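Local coordinates for NTD biosynthesis operon protein NtdA (Bacillus subtilis subsp. subtilis, PDB 4K2M) that catalyses the reversible pyridoxal phosphate-dependent transamination of 3-dehydro-glucose 6-phosphate with glutamate to kanosamine 6-phosphate, and works as a homodimer, at the interface of chains A and B. Residues are numbered along the deposited sequence; one frame, centred on the assembly and turned at random. Chains: chain A/B, NTD biosynthesis operon protein NtdA.

Four patches of the two-fold homodimer interface are treated. Contacts 1 and 3 are neighbours, their C-alpha centres about 10 Å apart, and share B:Tyr248. Contact 4, about 16 Å from contact 1, reuses largely the same positions with chains exchanged: 246-248 and 255 of one subunit against 99-100 of the other. Contact 2 stands apart, about 21 Å from contact 4, 26 Å from contact 1 and 36 Å from contact 3. Substrate- or cofactor-binding positions lie on both subunits in contacts 1, 3 and 4 and on chain A in contact 2, suggesting that assembly and active-site construction are coupled.

Contact 1: the interface of chains A and B. Residues chain A 99-100, 294, 296-298; chain B 246-248, 255-256.
The active-site loop 246-248 of chain B, just ahead of the lysine position that carries the cofactor in this PLP-dependent aminotransferase, and the neighbouring B:Gly255-B:Lys256 segment meet loops 99-100 and 294-298 of chain A. B:Lys256 is the main link. Its chain bends at chi3 (-82°) and chi4, bringing NZ 2.6 Å from the backbone O of A:Lys296 and 2.7 Å from OD1 of A:Asp298, the latter a salt bridge. NZ lies above both acceptor planes, 37° out of each. The other carboxylate oxygen of A:Asp298, OD2, takes the backbone N of B:Lys256 at 2.9 Å on its syn side but tilted well out of the carboxylate plane, and water 2 joins OD2 to the lysine's backbone O. Midway along the lysine, CD rests against the amide of A:Asn294, 3.5 Å from its CG. Methyl CG2 of A:Thr100 contacts CG of B:Lys256 and, at 3.7 Å, CD of B:Pro247. The proline's CG meets the ring edge of A:Phe99 in plane. Water 1 bridges ND2 of A:Asn294 and ND2 of B:Asn246. These links join a cofactor-binding residue of one subunit to substrate-binding residues of the other, and are likely to help keep the shared active site in register.

Contact 2: the interface of chains A and B. Residues chain A 153-154, 157-158, 381, 388; chain B 277, 279, 285-287.
B:Lys287 and the side chains of A:Glu157 and A:Asn158, on helix 154-163, meet tip to tip: NZ is 2.8 Å from OE2 of A:Glu157, a salt bridge on the anti side, tilted out of the carboxylate plane. A bend at chi3 (59°) turns the lysine's end toward the helix. The amide of A:Asn158 is used at both ends: OD1 accepts from the lysine NZ, and ND2 donates to ND1 of B:His277 at 3.2 Å, nearly in the imidazole plane, and to the backbone O of the same histidine. The tightly packed part is aromatic. A:Phe153 and B:His277 meet edge-to-face, planes 72° apart, with CE2 of the phenylalanine over the imidazole face, toward its rim. CE1 of A:Phe153 and OG of A:Ser154 both reach the edge of B:Phe279, whose two faces are covered within its own chain by CB of B:His277 and the backbone N of B:Asn285. Toward A:Gln388 and A:Ser154 the contact is looser and partly water-mediated. Water 3 joins N and OG of A:Ser154 to OD1 of B:Asn285, and water 4 links OE1 of A:Gln388 with the backbone O of B:Lys287. A:Gln388 also binds directly through both amide atoms: OE1 accepts the backbone N of B:Lys287 at 2.9 Å, while NE2 donates to the backbone O of B:Asn285 at 3.0 Å, nearly straight (172° at H), the acceptor in the amide plane of A:Gln388 and the donor above that carbonyl plane.

Contact 3: the interface of chains A and B. Residues chain A 96-98, 101; chain B 74-75, 248.
A:Thr96 and A:Gly97 lie against B:Val74 and B:Asp75 where the short 3-10 helix 94-96 of chain A ends beside the 3-10 turn 74-76 of chain B, A:Gly97 taking a positive phi of 77°. Backbone atoms come close: CA of A:Gly97 is 3.5 Å from the O of B:Val74, and the O of A:Thr96 is 3.4 Å from CA of B:Asp75. No direct polar bond crosses this patch. Its polar coupling runs through water, with water 5 bridging the O of A:Gly97 and the O of B:Val74. Within chain A the turn is secured by a hydrogen bond from N of A:Lys98 to OG1 of A:Thr96, 3.1 Å long and 166° at H. On the apolar side, branch CG2 of B:Val74 touches CG of A:Lys98 at 3.8 Å, the two side chains crossing at about a right angle. The valine is turned with CG1 anti to its carbonyl carbon (chi1 -61°), leaving CG2 between N and C and directed at the backbone O of A:Thr96. CB of B:Asp75 also approaches that oxygen. Farther along, two substrate-binding residues face each other. The hydroxyls of A:Ser101 and B:Tyr248 are too far apart to bond directly, and water 6 mediates. It sits at the tyrosine edge in the ring plane, 2.8 Å from OH of B:Tyr248, and also bonds both O and OG of A:Ser101.

Contact 4: the interface of chains A and B. Residues chain A 78, 246-248, 253-255, 308; chain B 99-100, 300.
The ring of B:Phe99 takes A:Cys254 on one face and A:Pro247 at its edge, in the DegT/DnrJ/EryC1-type aminotransferase dimer. CB of A:Cys254 lies 3.8 Å above the ring plane, displaced toward the rim and 4.0 Å from the centroid, a CH-pi contact; SG extends along the ring to 3.8 Å from CE2. The cysteine SG is anti to its carbonyl carbon (chi1 -63°), which lays the CB-SG bond along the ring face. At the edge, CG of A:Pro247 lies in plane with the ring. CD1 of A:Ile78 meets the far tip, CZ, at 3.8 Å. The guanidinium of A:Arg308 stands nearly upright to the phenyl plane, at 85°, and is itself covered on one face by CG1 of A:Ile78. Its NH1 gives a weak bond to the O of A:Val253. At the root of the ring, on the same side, CB of B:Phe99 packs on the backbone of A:Cys254, 3.4 Å from its C, and CB of B:Leu300 lies 3.7 Å from the same residue's O. Next along chain B, CG2 of B:Thr100 meets CD of A:Pro247 tip to tip. Within chain A, N of A:Tyr248 donates to OD1 of A:Asn246 at 2.8 Å from above the amide plane, which may brace the loop that carries A:Pro247.

Contact 1: the interface of chains A and B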
# COMPACT_ATOMS: atom_id res chain seq x y z
N PHE A 99 -13.10 0.67 0.82
CA PHE A 99 -11.91 -0.08 1.22
C PHE A 99 -10.66 0.76 1.16
O PHE A 99 -9.70 0.50 1.87
CB PHE A 99 -11.75 -1.30 0.32
CG PHE A 99 -12.98 -2.15 0.26
CD1 PHE A 99 -13.69 -2.43 1.42
CD2 PHE A 99 -13.46 -2.61 -0.96
CE1 PHE A 99 -14.85 -3.20 1.39
CE2 PHE A 99 -14.62 -3.40 -1.01
CZ PHE A 99 -15.32 -3.69 0.16
N THR A 100 -10.69 1.77 0.30
CA THR A 100 -9.56 2.68 0.15
C THR A 100 -9.92 3.96 0.90
O THR A 100 -9.55 4.13 2.06
CB THR A 100 -9.19 2.90 -1.34
OG1 THR A 100 -10.35 3.29 -2.07
CG2 THR A 100 -8.63 1.60 -1.94
N ASN A 294 0.27 7.55 -4.50
CA ASN A 294 -0.97 6.92 -4.07
C ASN A 294 -0.68 6.19 -2.77
O ASN A 294 -0.56 4.95 -2.76
CB ASN A 294 -1.46 5.93 -5.13
CG ASN A 294 -2.83 5.37 -4.81
OD1 ASN A 294 -3.52 5.84 -3.89
ND2 ASN A 294 -3.26 4.35 -5.57
N LYS A 296 -2.08 6.85 0.75
CA LYS A 296 -2.89 6.87 1.96
C LYS A 296 -3.09 5.46 2.49
O LYS A 296 -3.06 4.49 1.73
CB LYS A 296 -4.27 7.50 1.70
CG LYS A 296 -4.22 8.98 1.35
CD LYS A 296 -5.57 9.47 0.84
CE LYS A 296 -6.65 9.36 1.91
NZ LYS A 296 -6.22 10.06 3.17
N MET A 297 -3.32 5.32 3.79
CA MET A 297 -3.73 4.03 4.34
C MET A 297 -5.11 3.66 3.78
O MET A 297 -5.91 4.55 3.47
CB MET A 297 -3.79 4.13 5.87
CG MET A 297 -4.21 2.86 6.58
SD MET A 297 -4.04 3.18 8.35
CE MET A 297 -4.27 1.54 9.02
N ASP A 298 -5.38 2.36 3.64
CA ASP A 298 -6.69 1.90 3.22
C ASP A 298 -7.69 1.95 4.38
O ASP A 298 -7.35 1.61 5.51
CB ASP A 298 -6.60 0.46 2.72
CG ASP A 298 -5.94 0.36 1.35
OD1 ASP A 298 -5.97 1.38 0.63
OD2 ASP A 298 -5.40 -0.72 1.03
N ASN B 246 -7.62 -1.63 -7.81
CA ASN B 246 -8.39 -0.73 -6.96
C ASN B 246 -9.85 -1.20 -7.00
O ASN B 246 -10.31 -1.72 -8.02
CB ASN B 246 -8.24 0.72 -7.47
CG ASN B 246 -9.39 1.62 -7.04
OD1 ASN B 246 -10.44 1.64 -7.68
ND2 ASN B 246 -9.18 2.36 -5.95
N PRO B 247 -10.58 -1.04 -5.89
CA PRO B 247 -11.92 -1.65 -5.81
C PRO B 247 -12.91 -1.15 -6.85
O PRO B 247 -13.95 -1.80 -7.03
CB PRO B 247 -12.41 -1.23 -4.43
CG PRO B 247 -11.14 -1.07 -3.62
CD PRO B 247 -10.13 -0.52 -4.58
N TYR B 248 -12.64 -0.03 -7.53
CA TYR B 248 -13.60 0.43 -8.53
C TYR B 248 -13.31 -0.13 -9.93
O TYR B 248 -14.06 0.15 -10.87
CB TYR B 248 -13.62 1.96 -8.62
CG TYR B 248 -13.54 2.66 -7.29
CD1 TYR B 248 -14.25 2.20 -6.18
CD2 TYR B 248 -12.71 3.76 -7.12
CE1 TYR B 248 -14.14 2.84 -4.95
CE2 TYR B 248 -12.60 4.40 -5.92
CZ TYR B 248 -13.31 3.94 -4.83
OH TYR B 248 -13.17 4.60 -3.63
N GLY B 255 -8.79 -2.97 -1.16
CA GLY B 255 -7.73 -2.09 -0.71
C GLY B 255 -7.00 -1.71 -1.98
O GLY B 255 -7.51 -1.96 -3.07
N LYS B 256 -5.82 -1.12 -1.85
CA LYS B 256 -5.04 -0.78 -3.02
C LYS B 256 -4.18 -1.97 -3.43
O LYS B 256 -3.71 -2.73 -2.57
CB LYS B 256 -4.16 0.44 -2.71
CG LYS B 256 -4.97 1.71 -2.52
CD LYS B 256 -4.09 2.96 -2.60
CE LYS B 256 -3.40 3.23 -1.28
NZ LYS B 256 -4.44 3.40 -0.23
O HOH W 1 -6.24 3.04 -5.57
O HOH W 2 -3.57 -2.14 0.05

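Contact 2: the interface of chains A and B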
# COMPACT_ATOMS: atom_id res chain seq x y z
N PHE A 153 16.73 -0.78 9.33
CA PHE A 153 16.20 -1.58 8.23
C PHE A 153 16.36 -0.77 6.95
O PHE A 153 16.34 0.47 6.98
CB PHE A 153 14.73 -1.89 8.51
CG PHE A 153 14.05 -2.69 7.42
CD1 PHE A 153 14.52 -3.95 7.06
CD2 PHE A 153 12.92 -2.19 6.80
CE1 PHE A 153 13.88 -4.69 6.06
CE2 PHE A 153 12.29 -2.92 5.79
CZ PHE A 153 12.77 -4.17 5.42
N SER A 154 16.52 -1.44 5.81
CA SER A 154 16.83 -0.73 4.56
C SER A 154 15.79 0.31 4.17
O SER A 154 16.04 1.19 3.36
CB SER A 154 17.01 -1.73 3.40
OG SER A 154 18.13 -2.57 3.62
N GLU A 157 16.88 4.23 4.62
CA GLU A 157 17.72 4.79 3.56
C GLU A 157 16.97 4.81 2.23
O GLU A 157 17.15 5.72 1.41
CB GLU A 157 19.03 3.98 3.42
CG GLU A 157 18.87 2.65 2.71
CD GLU A 157 20.04 1.70 2.91
OE1 GLU A 157 20.30 1.30 4.07
OE2 GLU A 157 20.68 1.32 1.90
N ASN A 158 16.09 3.83 2.01
CA ASN A 158 15.35 3.81 0.74
C ASN A 158 14.42 4.99 0.61
O ASN A 158 14.25 5.55 -0.47
CB ASN A 158 14.57 2.51 0.57
CG ASN A 158 15.44 1.35 0.16
OD1 ASN A 158 16.51 1.54 -0.45
ND2 ASN A 158 15.03 0.13 0.52
N TYR A 381 20.02 -5.86 11.70
CA TYR A 381 19.83 -6.45 10.37
C TYR A 381 21.19 -6.93 9.89
O TYR A 381 22.22 -6.51 10.43
CB TYR A 381 19.24 -5.38 9.42
CG TYR A 381 17.89 -4.94 9.94
CD1 TYR A 381 16.74 -5.62 9.58
CD2 TYR A 381 17.78 -3.90 10.87
CE1 TYR A 381 15.49 -5.25 10.10
CE2 TYR A 381 16.54 -3.53 11.40
CZ TYR A 381 15.41 -4.21 11.01
OH TYR A 381 14.17 -3.86 11.51
N GLN A 388 26.32 -2.38 1.82
CA GLN A 388 25.46 -3.04 0.84
C GLN A 388 26.16 -3.07 -0.52
O GLN A 388 26.86 -2.12 -0.89
CB GLN A 388 24.11 -2.31 0.71
CG GLN A 388 23.20 -2.39 1.94
CD GLN A 388 22.46 -3.71 2.06
OE1 GLN A 388 22.71 -4.66 1.30
NE2 GLN A 388 21.51 -3.79 3.01
N HIS B 277 12.42 -2.88 -1.81
CA HIS B 277 13.58 -2.34 -1.08
C HIS B 277 14.91 -2.46 -1.79
O HIS B 277 15.96 -2.15 -1.21
CB HIS B 277 13.67 -2.94 0.33
CG HIS B 277 12.55 -2.51 1.23
ND1 HIS B 277 12.37 -1.20 1.63
CD2 HIS B 277 11.52 -3.21 1.76
CE1 HIS B 277 11.29 -1.12 2.40
NE2 HIS B 277 10.76 -2.32 2.48
N PHE B 279 16.08 -5.21 -2.73
CA PHE B 279 16.68 -6.46 -2.30
C PHE B 279 16.84 -7.44 -3.46
O PHE B 279 16.02 -7.47 -4.39
CB PHE B 279 15.81 -7.14 -1.27
CG PHE B 279 15.70 -6.41 0.04
CD1 PHE B 279 16.68 -5.51 0.46
CD2 PHE B 279 14.61 -6.67 0.88
CE1 PHE B 279 16.56 -4.86 1.70
CE2 PHE B 279 14.47 -6.02 2.11
CZ PHE B 279 15.44 -5.12 2.53
N ASN B 285 16.92 -8.12 2.96
CA ASN B 285 17.95 -7.33 3.63
C ASN B 285 19.25 -7.19 2.86
O ASN B 285 20.16 -6.49 3.30
CB ASN B 285 18.24 -7.83 5.06
CG ASN B 285 17.05 -7.72 5.97
OD1 ASN B 285 16.43 -6.66 6.05
ND2 ASN B 285 16.72 -8.82 6.65
N LYS B 286 19.35 -7.85 1.72
CA LYS B 286 20.55 -7.74 0.89
C LYS B 286 20.22 -6.94 -0.36
O LYS B 286 19.59 -7.46 -1.27
CB LYS B 286 21.06 -9.12 0.51
CG LYS B 286 22.31 -9.10 -0.39
CD LYS B 286 22.60 -10.51 -0.90
CE LYS B 286 23.74 -10.52 -1.90
NZ LYS B 286 23.92 -11.89 -2.47
N LYS B 287 20.64 -5.68 -0.40
CA LYS B 287 20.32 -4.84 -1.54
C LYS B 287 21.27 -5.13 -2.70
O LYS B 287 22.45 -5.40 -2.49
CB LYS B 287 20.36 -3.36 -1.15
CG LYS B 287 19.29 -2.97 -0.12
CD LYS B 287 19.40 -1.50 0.31
CE LYS B 287 19.27 -0.57 -0.88
NZ LYS B 287 19.19 0.85 -0.44
O HOH W 3 17.55 -4.20 5.76
O HOH W 4 24.21 -6.18 -0.40

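Contact 3: the interface of chains A and B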
# COMPACT_ATOMS: atom_id res chain seq x y z
N THR A 96 -20.06 -2.20 2.86
CA THR A 96 -20.06 -0.76 2.57
C THR A 96 -19.38 -0.47 1.25
O THR A 96 -19.62 0.58 0.64
CB THR A 96 -19.36 0.09 3.64
OG1 THR A 96 -17.94 -0.14 3.61
CG2 THR A 96 -19.92 -0.21 5.03
N GLY A 97 -18.49 -1.37 0.83
CA GLY A 97 -17.76 -1.15 -0.41
C GLY A 97 -16.63 -0.14 -0.28
O GLY A 97 -15.96 0.15 -1.27
N LYS A 98 -16.40 0.38 0.92
CA LYS A 98 -15.38 1.43 1.09
C LYS A 98 -14.12 0.83 1.66
O LYS A 98 -14.06 0.52 2.85
CB LYS A 98 -15.90 2.54 2.01
CG LYS A 98 -17.11 3.25 1.45
CD LYS A 98 -17.62 4.31 2.40
CE LYS A 98 -18.90 4.94 1.88
NZ LYS A 98 -18.92 6.41 2.09
N SER A 101 -10.64 4.87 0.25
CA SER A 101 -11.15 6.01 0.99
C SER A 101 -12.32 5.54 1.85
O SER A 101 -13.02 4.58 1.50
CB SER A 101 -11.60 7.11 0.04
OG SER A 101 -12.54 6.61 -0.88
N VAL B 74 -20.60 2.78 -4.33
CA VAL B 74 -19.54 1.79 -4.11
C VAL B 74 -20.00 0.56 -3.34
O VAL B 74 -19.39 -0.50 -3.45
CB VAL B 74 -18.27 2.41 -3.45
CG1 VAL B 74 -17.67 3.49 -4.33
CG2 VAL B 74 -18.61 2.94 -2.07
N ASP B 75 -21.08 0.69 -2.58
CA ASP B 75 -21.62 -0.46 -1.85
C ASP B 75 -22.15 -1.52 -2.82
O ASP B 75 -22.27 -2.68 -2.46
CB ASP B 75 -22.72 -0.03 -0.86
CG ASP B 75 -23.89 0.67 -1.55
OD1 ASP B 75 -23.66 1.67 -2.25
OD2 ASP B 75 -25.04 0.21 -1.38
N TYR B 248 -12.64 -0.03 -7.53
CA TYR B 248 -13.60 0.43 -8.53
C TYR B 248 -13.31 -0.13 -9.93
O TYR B 248 -14.06 0.15 -10.87
CB TYR B 248 -13.62 1.96 -8.62
CG TYR B 248 -13.54 2.66 -7.29
CD1 TYR B 248 -14.25 2.20 -6.18
CD2 TYR B 248 -12.71 3.76 -7.12
CE1 TYR B 248 -14.14 2.84 -4.95
CE2 TYR B 248 -12.60 4.40 -5.92
CZ TYR B 248 -13.31 3.94 -4.83
OH TYR B 248 -13.17 4.60 -3.63
O HOH W 5 -16.67 -1.18 -3.49
O HOH W 6 -13.84 3.79 -1.00

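Contact 4: the interface of chains A and B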
# COMPACT_ATOMS: atom_id res chain seq x y z
N ILE A 78 -0.88 -12.65 16.20
CA ILE A 78 -2.27 -12.23 16.20
C ILE A 78 -3.05 -13.26 17.01
O ILE A 78 -2.93 -14.45 16.75
CB ILE A 78 -2.83 -12.03 14.77
CG1 ILE A 78 -4.25 -11.45 14.81
CG2 ILE A 78 -2.78 -13.32 13.95
CD1 ILE A 78 -4.88 -11.27 13.42
N ASN A 246 3.02 -2.14 10.15
CA ASN A 246 3.28 -3.47 9.60
C ASN A 246 2.91 -4.52 10.67
O ASN A 246 3.03 -4.27 11.88
CB ASN A 246 4.75 -3.53 9.15
CG ASN A 246 5.29 -4.94 9.07
OD1 ASN A 246 5.71 -5.50 10.09
ND2 ASN A 246 5.34 -5.50 7.86
N PRO A 247 2.44 -5.69 10.24
CA PRO A 247 1.94 -6.67 11.22
C PRO A 247 2.94 -7.17 12.25
O PRO A 247 2.50 -7.77 13.24
CB PRO A 247 1.51 -7.84 10.34
CG PRO A 247 1.14 -7.20 9.05
CD PRO A 247 2.13 -6.10 8.86
N TYR A 248 4.24 -6.99 12.03
CA TYR A 248 5.21 -7.43 13.02
C TYR A 248 5.53 -6.35 14.05
O TYR A 248 6.28 -6.60 15.00
CB TYR A 248 6.52 -7.88 12.37
CG TYR A 248 6.33 -8.68 11.11
CD1 TYR A 248 5.37 -9.69 11.02
CD2 TYR A 248 7.09 -8.41 9.99
CE1 TYR A 248 5.19 -10.41 9.84
CE2 TYR A 248 6.93 -9.12 8.83
CZ TYR A 248 5.99 -10.11 8.75
OH TYR A 248 5.85 -10.80 7.57
N VAL A 253 -1.54 -3.64 11.71
CA VAL A 253 -2.81 -3.98 11.10
C VAL A 253 -2.65 -5.32 10.38
O VAL A 253 -1.83 -6.15 10.78
CB VAL A 253 -3.32 -2.84 10.17
CG1 VAL A 253 -3.64 -1.59 11.01
CG2 VAL A 253 -2.29 -2.51 9.08
N CYS A 254 -3.45 -5.57 9.34
CA CYS A 254 -3.34 -6.82 8.61
C CYS A 254 -2.96 -6.58 7.15
O CYS A 254 -3.61 -7.05 6.21
CB CYS A 254 -4.65 -7.62 8.67
SG CYS A 254 -5.08 -8.11 10.36
N GLY A 255 -1.88 -5.82 6.98
CA GLY A 255 -1.37 -5.46 5.68
C GLY A 255 -0.37 -4.33 5.91
O GLY A 255 0.02 -4.07 7.05
N ARG A 308 -7.27 -3.75 16.46
CA ARG A 308 -6.03 -4.29 17.01
C ARG A 308 -5.41 -3.34 18.02
O ARG A 308 -4.67 -3.78 18.90
CB ARG A 308 -5.04 -4.66 15.89
CG ARG A 308 -5.59 -5.76 14.97
CD ARG A 308 -4.50 -6.42 14.13
NE ARG A 308 -3.66 -7.26 14.98
CZ ARG A 308 -2.53 -7.85 14.61
NH1 ARG A 308 -2.04 -7.70 13.38
NH2 ARG A 308 -1.89 -8.61 15.50
N PHE B 99 0.12 -11.46 6.33
CA PHE B 99 -0.75 -10.43 5.75
C PHE B 99 -0.03 -9.62 4.70
O PHE B 99 -0.65 -9.06 3.80
CB PHE B 99 -1.27 -9.51 6.85
CG PHE B 99 -1.91 -10.24 7.98
CD1 PHE B 99 -2.76 -11.30 7.74
CD2 PHE B 99 -1.64 -9.88 9.29
CE1 PHE B 99 -3.34 -12.00 8.78
CE2 PHE B 99 -2.23 -10.58 10.35
CZ PHE B 99 -3.08 -11.63 10.09
N THR B 100 1.29 -9.54 4.82
CA THR B 100 2.10 -8.82 3.84
C THR B 100 2.78 -9.85 2.93
O THR B 100 2.30 -10.12 1.83
CB THR B 100 3.11 -7.89 4.54
OG1 THR B 100 3.82 -8.64 5.53
CG2 THR B 100 2.36 -6.76 5.24
N LEU B 300 -2.81 -10.58 2.17
CA LEU B 300 -4.23 -10.54 2.48
C LEU B 300 -5.07 -10.11 1.26
O LEU B 300 -6.11 -10.69 0.97
CB LEU B 300 -4.49 -9.61 3.66
CG LEU B 300 -5.96 -9.63 4.12
CD1 LEU B 300 -6.04 -9.97 5.60
CD2 LEU B 300 -6.61 -8.30 3.82